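KLLA0B12012p (Kluyveromyces lactis, PDB 6Y3P) is Pby1, a direct partner of the mRNA decapping enzyme Dcp2, represented here by its C-terminal ATP-grasp domain, which probably binds ATP. Local coordinates at residues R98-F106 against Q299-L307; F106-V114 against L124-E133. One frame throughout, in Å; residues are numbered along the deposited sequence.

Overall arrangement
Contacts 1 and 2 follow one continuous piece of chain through Phe106 but dock it on different partners. Contact 1 is the deeper, its centre about 14 Å from the centre of the chain; there the loop between helix 83-95 and strand 109-113 meets the long helix 290-313, which lies against the six-stranded antiparallel sheet. Contact 2, about 21 Å from the chain centre, is partly buried and packs an outermost strand of the five-stranded sheet on helix 128-136, with 452 Å² covered against 356 Å². Aliphatic contacts and a serine-carboxylate bond characterise contact 1; contact 2 adds a phenylalanine ring, an asparagine cap and two close carboxylates.

Contact 1 of 2, residues R98-F106 against Q299-L307; sequences RESILNRAF and QIHEAVSEL
Ser100 and Glu306 make the direct polar link between the loop 98-106 and segment 299-307 of helix 290-313: the hydroxyl OG of Ser100 donates to OE1 of Glu306 over 2.7 Å. Traced outward, the Glu306 side chain is apolar at its base and polar at its end. Its CB lies 3.7 Å from CG of Leu102, the two side chains crossing obliquely. Its CG is placed beside the backbone N (chi1 -74°) and lies 3.9 Å from CG2 of Ile101. A bend at chi2 (-61°) then turns CD toward the serine, whose hydroxyl meets OE1 on the anti side, 16° out of the carboxylate plane. Tyr93 OH, from helix 83-95, also bonds this oxygen; two hydroxyls thus grip one oxygen of a buried residue, which probably restricts the carboxylate.

Leu102 straddles the helix backbone with its two methyls: CD1 reaches N of Leu307 at 3.6 Å, while CD2 sits 3.7 Å from O of Ala303. These are van der Waals contacts with backbone groups already paired in the helix. Ile101 does the same one turn earlier, its CD1 lying 3.7 Å from O of Gln299 and its CG2 covering the peptide between Glu302 and Ala303. The small Ala303 side chain is consistent with this closeness; across the contact its CA and that of Leu102 are 6.1 Å apart. A water accepts from N of Ile101 and donates to OE2 of Glu302.

Ile300 and Val304, whose CB bonds point away from the loop, pack on strands 228-239 and 326-335, Val304 also on 391-396; Phe331 and Phe333 of strand 326-335 also reach Leu307 and Ala303. The arrangement is a 3-10 turn (101-103) seated against a helix that packs on the antiparallel sheet of the tubulin-tyrosine ligase family's ATP-grasp fold.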
loop_
_atom_site.group_PDB
_atom_site.type_symbol
_atom_site.label_atom_id
_atom_site.label_comp_id
_atom_site.label_asym_id
_atom_site.label_seq_id
_atom_site.Cartn_x
_atom_site.Cartn_y
_atom_site.Cartn_z
ATOM N N ARG A 98 -17.030 9.037 11.760
ATOM C CA ARG A 98 -16.253 9.854 12.698
ATOM C C ARG A 98 -15.354 9.003 13.597
ATOM O O ARG A 98 -14.237 9.427 13.898
ATOM C CB ARG A 98 -17.220 10.692 13.595
ATOM C CG ARG A 98 -17.107 12.224 13.458
ATOM C CD ARG A 98 -17.340 12.985 14.779
ATOM N NE ARG A 98 -16.409 14.114 14.963
ATOM C CZ ARG A 98 -15.171 14.010 15.456
ATOM N NH1 ARG A 98 -14.684 12.827 15.807
ATOM N NH2 ARG A 98 -14.409 15.087 15.585
ATOM N N GLU A 99 -15.841 7.824 14.056
ATOM C CA GLU A 99 -15.084 6.981 14.999
ATOM C C GLU A 99 -13.983 6.120 14.356
ATOM O O GLU A 99 -13.129 5.607 15.085
ATOM C CB GLU A 99 -16.006 6.113 15.893
ATOM C CG GLU A 99 -17.094 5.306 15.199
ATOM C CD GLU A 99 -18.167 4.799 16.150
ATOM O OE1 GLU A 99 -18.743 5.623 16.900
ATOM O OE2 GLU A 99 -18.436 3.575 16.147
ATOM N N SER A 100 -13.983 6.011 13.011
ATOM C CA SER A 100 -13.048 5.237 12.202
ATOM C C SER A 100 -11.572 5.580 12.468
ATOM O O SER A 100 -11.219 6.763 12.630
ATOM C CB SER A 100 -13.393 5.381 10.719
ATOM O OG SER A 100 -12.600 4.593 9.843
ATOM N N ILE A 101 -10.721 4.524 12.520
ATOM C CA ILE A 101 -9.256 4.621 12.709
ATOM C C ILE A 101 -8.644 5.443 11.561
ATOM O O ILE A 101 -7.671 6.160 11.779
ATOM C CB ILE A 101 -8.599 3.204 12.868
ATOM C CG1 ILE A 101 -7.129 3.301 13.333
ATOM C CG2 ILE A 101 -8.749 2.343 11.598
ATOM C CD1 ILE A 101 -6.529 2.098 13.898
ATOM N N LEU A 102 -9.282 5.407 10.374
ATOM C CA LEU A 102 -8.853 6.129 9.172
ATOM C C LEU A 102 -8.800 7.667 9.327
ATOM O O LEU A 102 -8.126 8.322 8.536
ATOM C CB LEU A 102 -9.713 5.716 7.958
ATOM C CG LEU A 102 -9.493 4.268 7.451
ATOM C CD1 LEU A 102 -10.287 4.013 6.184
ATOM C CD2 LEU A 102 -8.006 3.973 7.204
ATOM N N ASN A 103 -9.473 8.224 10.366
ATOM C CA ASN A 103 -9.450 9.638 10.728
ATOM C C ASN A 103 -8.097 10.003 11.330
ATOM O O ASN A 103 -7.779 11.186 11.412
ATOM C CB ASN A 103 -10.514 9.927 11.792
ATOM C CG ASN A 103 -11.901 10.112 11.263
ATOM O OD1 ASN A 103 -12.231 11.157 10.696
ATOM N ND2 ASN A 103 -12.759 9.130 11.517
ATOM N N ARG A 104 -7.342 8.988 11.826
ATOM C CA ARG A 104 -6.018 9.139 12.438
ATOM C C ARG A 104 -4.911 8.441 11.656
ATOM O O ARG A 104 -3.850 9.014 11.495
ATOM C CB ARG A 104 -6.013 8.610 13.892
ATOM C CG ARG A 104 -5.717 9.680 14.947
ATOM C CD ARG A 104 -4.330 10.322 14.814
ATOM N NE ARG A 104 -3.998 11.191 15.950
ATOM C CZ ARG A 104 -2.886 11.915 16.043
ATOM N NH1 ARG A 104 -1.990 11.901 15.062
ATOM N NH2 ARG A 104 -2.663 12.663 17.117
ATOM N N ALA A 105 -5.148 7.186 11.226
ATOM C CA ALA A 105 -4.227 6.266 10.558
ATOM C C ALA A 105 -4.026 6.484 9.035
ATOM O O ALA A 105 -3.773 5.530 8.313
ATOM C CB ALA A 105 -4.679 4.831 10.828
ATOM N N PHE A 106 -4.058 7.734 8.564
ATOM C CA PHE A 106 -3.855 8.036 7.143
ATOM C C PHE A 106 -3.178 9.390 6.923
ATOM O O PHE A 106 -3.571 10.388 7.534
ATOM C CB PHE A 106 -5.195 7.975 6.377
ATOM C CG PHE A 106 -5.119 8.352 4.920
ATOM C CD1 PHE A 106 -4.316 7.634 4.038
ATOM C CD2 PHE A 106 -5.880 9.400 4.416
ATOM C CE1 PHE A 106 -4.281 7.959 2.679
ATOM C CE2 PHE A 106 -5.833 9.726 3.060
ATOM C CZ PHE A 106 -5.039 9.001 2.202
ATOM N N GLN A 299 -3.824 -1.993 14.989
ATOM C CA GLN A 299 -4.055 -0.792 14.149
ATOM C C GLN A 299 -4.032 -1.112 12.663
ATOM O O GLN A 299 -4.880 -0.608 11.926
ATOM C CB GLN A 299 -2.995 0.287 14.387
ATOM C CG GLN A 299 -2.961 0.870 15.784
ATOM C CD GLN A 299 -1.776 1.790 15.914
ATOM O OE1 GLN A 299 -1.751 2.885 15.331
ATOM N NE2 GLN A 299 -0.755 1.350 16.665
ATOM N N ILE A 300 -3.082 -1.956 12.216
ATOM C CA ILE A 300 -2.975 -2.318 10.790
ATOM C C ILE A 300 -4.243 -3.064 10.307
ATOM O O ILE A 300 -4.804 -2.730 9.258
ATOM C CB ILE A 300 -1.641 -3.060 10.477
ATOM C CG1 ILE A 300 -0.491 -2.029 10.412
ATOM C CG2 ILE A 300 -1.740 -3.864 9.155
ATOM C CD1 ILE A 300 0.968 -2.552 10.559
ATOM N N HIS A 301 -4.694 -4.044 11.080
ATOM C CA HIS A 301 -5.882 -4.832 10.745
ATOM C C HIS A 301 -7.094 -3.968 10.728
ATOM O O HIS A 301 -7.939 -4.153 9.879
ATOM C CB HIS A 301 -6.094 -5.917 11.788
ATOM C CG HIS A 301 -5.056 -6.974 11.763
ATOM N ND1 HIS A 301 -5.206 -8.128 12.481
ATOM C CD2 HIS A 301 -3.890 -7.026 11.091
ATOM C CE1 HIS A 301 -4.136 -8.853 12.217
ATOM N NE2 HIS A 301 -3.329 -8.231 11.375
ATOM N N GLU A 302 -7.192 -3.024 11.658
ATOM C CA GLU A 302 -8.311 -2.113 11.702
ATOM C C GLU A 302 -8.352 -1.183 10.499
ATOM O O GLU A 302 -9.415 -1.008 9.903
ATOM C CB GLU A 302 -8.314 -1.350 13.033
ATOM C CG GLU A 302 -9.674 -0.820 13.436
ATOM C CD GLU A 302 -10.874 -1.745 13.303
ATOM O OE1 GLU A 302 -10.740 -2.976 13.508
ATOM O OE2 GLU A 302 -11.969 -1.213 13.015
ATOM N N ALA A 303 -7.186 -0.632 10.118
ATOM C CA ALA A 303 -7.030 0.308 9.006
ATOM C C ALA A 303 -7.321 -0.324 7.639
ATOM O O ALA A 303 -7.991 0.303 6.802
ATOM C CB ALA A 303 -5.653 0.947 9.040
ATOM N N VAL A 304 -6.849 -1.581 7.438
ATOM C CA VAL A 304 -7.070 -2.383 6.234
ATOM C C VAL A 304 -8.598 -2.672 6.061
ATOM O O VAL A 304 -9.147 -2.457 4.987
ATOM C CB VAL A 304 -6.209 -3.690 6.258
ATOM C CG1 VAL A 304 -6.691 -4.676 5.213
ATOM C CG2 VAL A 304 -4.714 -3.394 6.049
ATOM N N SER A 305 -9.255 -3.151 7.131
ATOM C CA SER A 305 -10.689 -3.492 7.211
ATOM C C SER A 305 -11.561 -2.273 6.864
ATOM O O SER A 305 -12.467 -2.370 6.046
ATOM C CB SER A 305 -11.021 -4.000 8.615
ATOM O OG SER A 305 -12.415 -4.200 8.766
ATOM N N GLU A 306 -11.250 -1.124 7.485
ATOM C CA GLU A 306 -11.916 0.166 7.301
ATOM C C GLU A 306 -11.735 0.660 5.880
ATOM O O GLU A 306 -12.705 1.124 5.275
ATOM C CB GLU A 306 -11.362 1.188 8.309
ATOM C CG GLU A 306 -11.833 0.974 9.737
ATOM C CD GLU A 306 -13.337 1.073 9.882
ATOM O OE1 GLU A 306 -13.868 2.179 9.633
ATOM O OE2 GLU A 306 -13.990 0.030 10.124
ATOM N N LEU A 307 -10.521 0.505 5.318
ATOM C CA LEU A 307 -10.241 0.920 3.938
ATOM C C LEU A 307 -11.049 0.138 2.933
ATOM O O LEU A 307 -11.604 0.729 2.005
ATOM C CB LEU A 307 -8.736 0.895 3.607
ATOM C CG LEU A 307 -8.326 1.381 2.208
ATOM C CD1 LEU A 307 -8.932 2.767 1.893
ATOM C CD2 LEU A 307 -6.853 1.460 2.085
HETATM O O HOH W 1 -12.136 1.876 13.153
#

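Contact 2 of 2, residues F106-V114 against L124-E133; sequences FLESFNIDV and LDENWELRQE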
loop_
_atom_site.group_PDB
_atom_site.type_symbol
_atom_site.label_atom_id
_atom_site.label_comp_id
_atom_site.label_asym_id
_atom_site.label_seq_id
_atom_site.Cartn_x
_atom_site.Cartn_y
_atom_site.Cartn_z
ATOM N N PHE A 106 -4.058 7.734 8.564
ATOM C CA PHE A 106 -3.855 8.036 7.143
ATOM C C PHE A 106 -3.178 9.390 6.923
ATOM O O PHE A 106 -3.571 10.388 7.534
ATOM C CB PHE A 106 -5.195 7.975 6.377
ATOM C CG PHE A 106 -5.119 8.352 4.920
ATOM C CD1 PHE A 106 -4.316 7.634 4.038
ATOM C CD2 PHE A 106 -5.880 9.400 4.416
ATOM C CE1 PHE A 106 -4.281 7.959 2.679
ATOM C CE2 PHE A 106 -5.833 9.726 3.060
ATOM C CZ PHE A 106 -5.039 9.001 2.202
ATOM N N LEU A 107 -2.185 9.418 6.027
ATOM C CA LEU A 107 -1.461 10.629 5.685
ATOM C C LEU A 107 -2.102 11.172 4.461
ATOM O O LEU A 107 -1.975 10.585 3.394
ATOM C CB LEU A 107 0.044 10.359 5.440
ATOM C CG LEU A 107 0.831 9.904 6.643
ATOM C CD1 LEU A 107 2.196 9.459 6.243
ATOM C CD2 LEU A 107 0.884 10.969 7.731
ATOM N N GLU A 108 -2.899 12.230 4.638
ATOM C CA GLU A 108 -3.613 12.881 3.554
ATOM C C GLU A 108 -2.622 13.509 2.590
ATOM O O GLU A 108 -1.525 13.895 2.993
ATOM C CB GLU A 108 -4.499 14.002 4.096
ATOM C CG GLU A 108 -5.601 13.549 5.022
ATOM C CD GLU A 108 -6.292 14.729 5.666
ATOM O OE1 GLU A 108 -5.647 15.408 6.498
ATOM O OE2 GLU A 108 -7.459 15.003 5.305
ATOM N N SER A 109 -3.014 13.605 1.325
ATOM C CA SER A 109 -2.260 14.274 0.273
ATOM C C SER A 109 -3.256 15.056 -0.566
ATOM O O SER A 109 -4.447 14.715 -0.616
ATOM C CB SER A 109 -1.484 13.282 -0.585
ATOM O OG SER A 109 -2.359 12.327 -1.161
ATOM N N PHE A 110 -2.787 16.152 -1.151
ATOM C CA PHE A 110 -3.597 17.023 -1.988
ATOM C C PHE A 110 -2.754 17.462 -3.148
ATOM O O PHE A 110 -1.534 17.423 -3.065
ATOM C CB PHE A 110 -4.079 18.255 -1.210
ATOM C CG PHE A 110 -4.818 17.949 0.068
ATOM C CD1 PHE A 110 -4.139 17.860 1.277
ATOM C CD2 PHE A 110 -6.196 17.761 0.065
ATOM C CE1 PHE A 110 -4.825 17.574 2.463
ATOM C CE2 PHE A 110 -6.880 17.483 1.255
ATOM C CZ PHE A 110 -6.191 17.394 2.445
ATOM N N ASN A 111 -3.410 17.849 -4.245
ATOM C CA ASN A 111 -2.754 18.342 -5.447
ATOM C C ASN A 111 -3.062 19.819 -5.598
ATOM O O ASN A 111 -4.219 20.234 -5.507
ATOM C CB ASN A 111 -3.168 17.528 -6.669
ATOM C CG ASN A 111 -2.210 16.399 -6.940
ATOM O OD1 ASN A 111 -2.293 15.319 -6.345
ATOM N ND2 ASN A 111 -1.231 16.657 -7.792
ATOM N N ILE A 112 -2.011 20.620 -5.719
ATOM C CA ILE A 112 -2.147 22.064 -5.862
ATOM C C ILE A 112 -1.433 22.545 -7.132
ATOM O O ILE A 112 -0.435 21.956 -7.549
ATOM C CB ILE A 112 -1.731 22.821 -4.562
ATOM C CG1 ILE A 112 -2.232 24.271 -4.566
ATOM C CG2 ILE A 112 -0.230 22.739 -4.246
ATOM C CD1 ILE A 112 -3.067 24.610 -3.411
ATOM N N ASP A 113 -1.996 23.567 -7.771
ATOM C CA ASP A 113 -1.434 24.202 -8.959
ATOM C C ASP A 113 -1.250 25.666 -8.622
ATOM O O ASP A 113 -2.231 26.377 -8.382
ATOM C CB ASP A 113 -2.346 24.025 -10.190
ATOM C CG ASP A 113 -2.534 22.596 -10.694
ATOM O OD1 ASP A 113 -1.604 21.766 -10.513
ATOM O OD2 ASP A 113 -3.590 22.319 -11.311
ATOM N N VAL A 114 0.005 26.089 -8.501
ATOM C CA VAL A 114 0.338 27.472 -8.171
ATOM C C VAL A 114 1.188 28.019 -9.305
ATOM O O VAL A 114 2.237 27.456 -9.616
ATOM C CB VAL A 114 1.032 27.650 -6.783
ATOM C CG1 VAL A 114 1.222 29.132 -6.442
ATOM C CG2 VAL A 114 0.261 26.943 -5.666
ATOM N N LEU A 124 -5.505 27.694 -2.943
ATOM C CA LEU A 124 -6.019 27.072 -1.720
ATOM C C LEU A 124 -7.551 26.983 -1.726
ATOM O O LEU A 124 -8.126 26.117 -1.062
ATOM C CB LEU A 124 -5.484 27.766 -0.447
ATOM C CG LEU A 124 -3.947 27.706 -0.201
ATOM C CD1 LEU A 124 -3.575 28.407 1.086
ATOM C CD2 LEU A 124 -3.429 26.292 -0.144
ATOM N N ASP A 125 -8.206 27.843 -2.515
ATOM C CA ASP A 125 -9.659 27.819 -2.681
ATOM C C ASP A 125 -10.049 26.738 -3.687
ATOM O O ASP A 125 -10.943 25.960 -3.396
ATOM C CB ASP A 125 -10.188 29.209 -3.047
ATOM C CG ASP A 125 -9.816 30.265 -2.015
ATOM O OD1 ASP A 125 -9.645 29.906 -0.827
ATOM O OD2 ASP A 125 -9.646 31.438 -2.403
ATOM N N GLU A 126 -9.290 26.598 -4.788
ATOM C CA GLU A 126 -9.456 25.571 -5.832
ATOM C C GLU A 126 -9.244 24.108 -5.287
ATOM O O GLU A 126 -9.440 23.134 -6.018
ATOM C CB GLU A 126 -8.500 25.882 -7.011
ATOM C CG GLU A 126 -8.952 25.373 -8.372
ATOM C CD GLU A 126 -7.827 25.177 -9.373
ATOM O OE1 GLU A 126 -6.881 24.410 -9.074
ATOM O OE2 GLU A 126 -7.911 25.764 -10.476
ATOM N N ASN A 127 -8.827 23.980 -4.011
ATOM C CA ASN A 127 -8.660 22.734 -3.257
ATOM C C ASN A 127 -9.046 23.079 -1.814
ATOM O O ASN A 127 -8.183 23.251 -0.958
ATOM C CB ASN A 127 -7.238 22.148 -3.363
ATOM C CG ASN A 127 -7.150 20.679 -2.962
ATOM O OD1 ASN A 127 -7.739 20.232 -1.965
ATOM N ND2 ASN A 127 -6.413 19.884 -3.732
ATOM N N TRP A 128 -10.372 23.257 -1.592
ATOM C CA TRP A 128 -11.011 23.647 -0.337
ATOM C C TRP A 128 -10.738 22.690 0.822
ATOM O O TRP A 128 -10.700 23.145 1.969
ATOM C CB TRP A 128 -12.522 23.873 -0.526
ATOM C CG TRP A 128 -13.299 22.658 -0.934
ATOM C CD1 TRP A 128 -13.688 22.320 -2.196
ATOM C CD2 TRP A 128 -13.821 21.641 -0.066
ATOM N NE1 TRP A 128 -14.377 21.129 -2.177
ATOM C CE2 TRP A 128 -14.466 20.684 -0.885
ATOM C CE3 TRP A 128 -13.805 21.441 1.326
ATOM C CZ2 TRP A 128 -15.069 19.534 -0.357
ATOM C CZ3 TRP A 128 -14.383 20.292 1.845
ATOM C CH2 TRP A 128 -15.003 19.352 1.010
ATOM N N GLU A 129 -10.565 21.373 0.533
ATOM C CA GLU A 129 -10.261 20.358 1.554
ATOM C C GLU A 129 -8.933 20.683 2.242
ATOM O O GLU A 129 -8.861 20.659 3.469
ATOM C CB GLU A 129 -10.198 18.954 0.936
ATOM C CG GLU A 129 -11.459 18.130 1.098
ATOM C CD GLU A 129 -11.735 17.213 -0.078
ATOM O OE1 GLU A 129 -11.511 15.988 0.061
ATOM O OE2 GLU A 129 -12.160 17.720 -1.143
ATOM N N LEU A 130 -7.911 21.030 1.437
ATOM C CA LEU A 130 -6.546 21.384 1.836
ATOM C C LEU A 130 -6.549 22.645 2.690
ATOM O O LEU A 130 -5.922 22.650 3.746
ATOM C CB LEU A 130 -5.712 21.630 0.554
ATOM C CG LEU A 130 -4.184 21.442 0.515
ATOM C CD1 LEU A 130 -3.555 22.435 -0.427
ATOM C CD2 LEU A 130 -3.529 21.459 1.861
ATOM N N ARG A 131 -7.244 23.716 2.228
ATOM C CA ARG A 131 -7.336 25.005 2.938
ATOM C C ARG A 131 -7.773 24.794 4.386
ATOM O O ARG A 131 -7.125 25.297 5.308
ATOM C CB ARG A 131 -8.310 25.953 2.211
ATOM C CG ARG A 131 -8.680 27.252 2.959
ATOM C CD ARG A 131 -7.675 28.359 2.739
ATOM N NE ARG A 131 -8.307 29.676 2.701
ATOM C CZ ARG A 131 -7.884 30.684 1.943
ATOM N NH1 ARG A 131 -8.519 31.850 1.964
ATOM N NH2 ARG A 131 -6.830 30.532 1.150
ATOM N N GLN A 132 -8.861 24.018 4.563
ATOM C CA GLN A 132 -9.482 23.709 5.841
ATOM C C GLN A 132 -8.555 22.949 6.756
ATOM O O GLN A 132 -8.515 23.225 7.950
ATOM C CB GLN A 132 -10.793 22.949 5.627
ATOM C CG GLN A 132 -11.860 23.386 6.619
ATOM C CD GLN A 132 -13.233 22.930 6.243
ATOM O OE1 GLN A 132 -13.432 21.848 5.665
ATOM N NE2 GLN A 132 -14.221 23.700 6.674
ATOM N N GLU A 133 -7.778 22.037 6.188
ATOM C CA GLU A 133 -6.789 21.255 6.907
ATOM C C GLU A 133 -5.673 22.153 7.466
ATOM O O GLU A 133 -5.349 22.065 8.648
ATOM C CB GLU A 133 -6.206 20.182 5.974
ATOM C CG GLU A 133 -7.130 19.000 5.745
ATOM C CD GLU A 133 -7.368 18.110 6.951
ATOM O OE1 GLU A 133 -6.443 17.966 7.785
ATOM O OE2 GLU A 133 -8.487 17.562 7.063
HETATM O O HOH W 2 -6.402 16.744 -4.326
#
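Asn127 ND2 is the polar atom that ties helix to strand: it donates to O of Asn111 at 2.8 Å, approaching tilted from the carbonyl plane, and to a water 3.2 Å away that also accepts from N of Asn111. The same amide serves as N-cap of helix 128-136, OD1 accepting weakly from N of Leu130 at 3.5 Å. Its two ends thus link the helix start to strand 109-113, an outermost strand of the five-stranded antiparallel sheet of this ATP-grasp domain. The axes of strand 109-113 and helix segment 128-133 run at 114°, 8.9 Å apart at closest approach.

Phe110 fills the angle between them. Leu130 lies over one face of its ring, with CB 4.0 Å from the centroid and 19° off the normal, a CH-pi contact, while Glu129 CB and Glu133 CG approach obliquely. Trp141 of strand 140-145 also touches this ring.

Just before the strand, the carboxylates of Glu108 and Glu133 meet from opposite directions, their planes nearly perpendicular; OE1 of Glu108 is 3.0 Å from OE1 of Glu133. Lys139 forms a salt bridge with Glu108 and a long, weak ion pair with Glu133, which probably offsets the repulsion.

At the opposite end, chi1 of Ile112 (-164°) swings CG1 toward the helix side, and CD1 touches both Leu124 CD2 and Leu130 CD1, 3.7 Å from each, the three methyls forming a triangle.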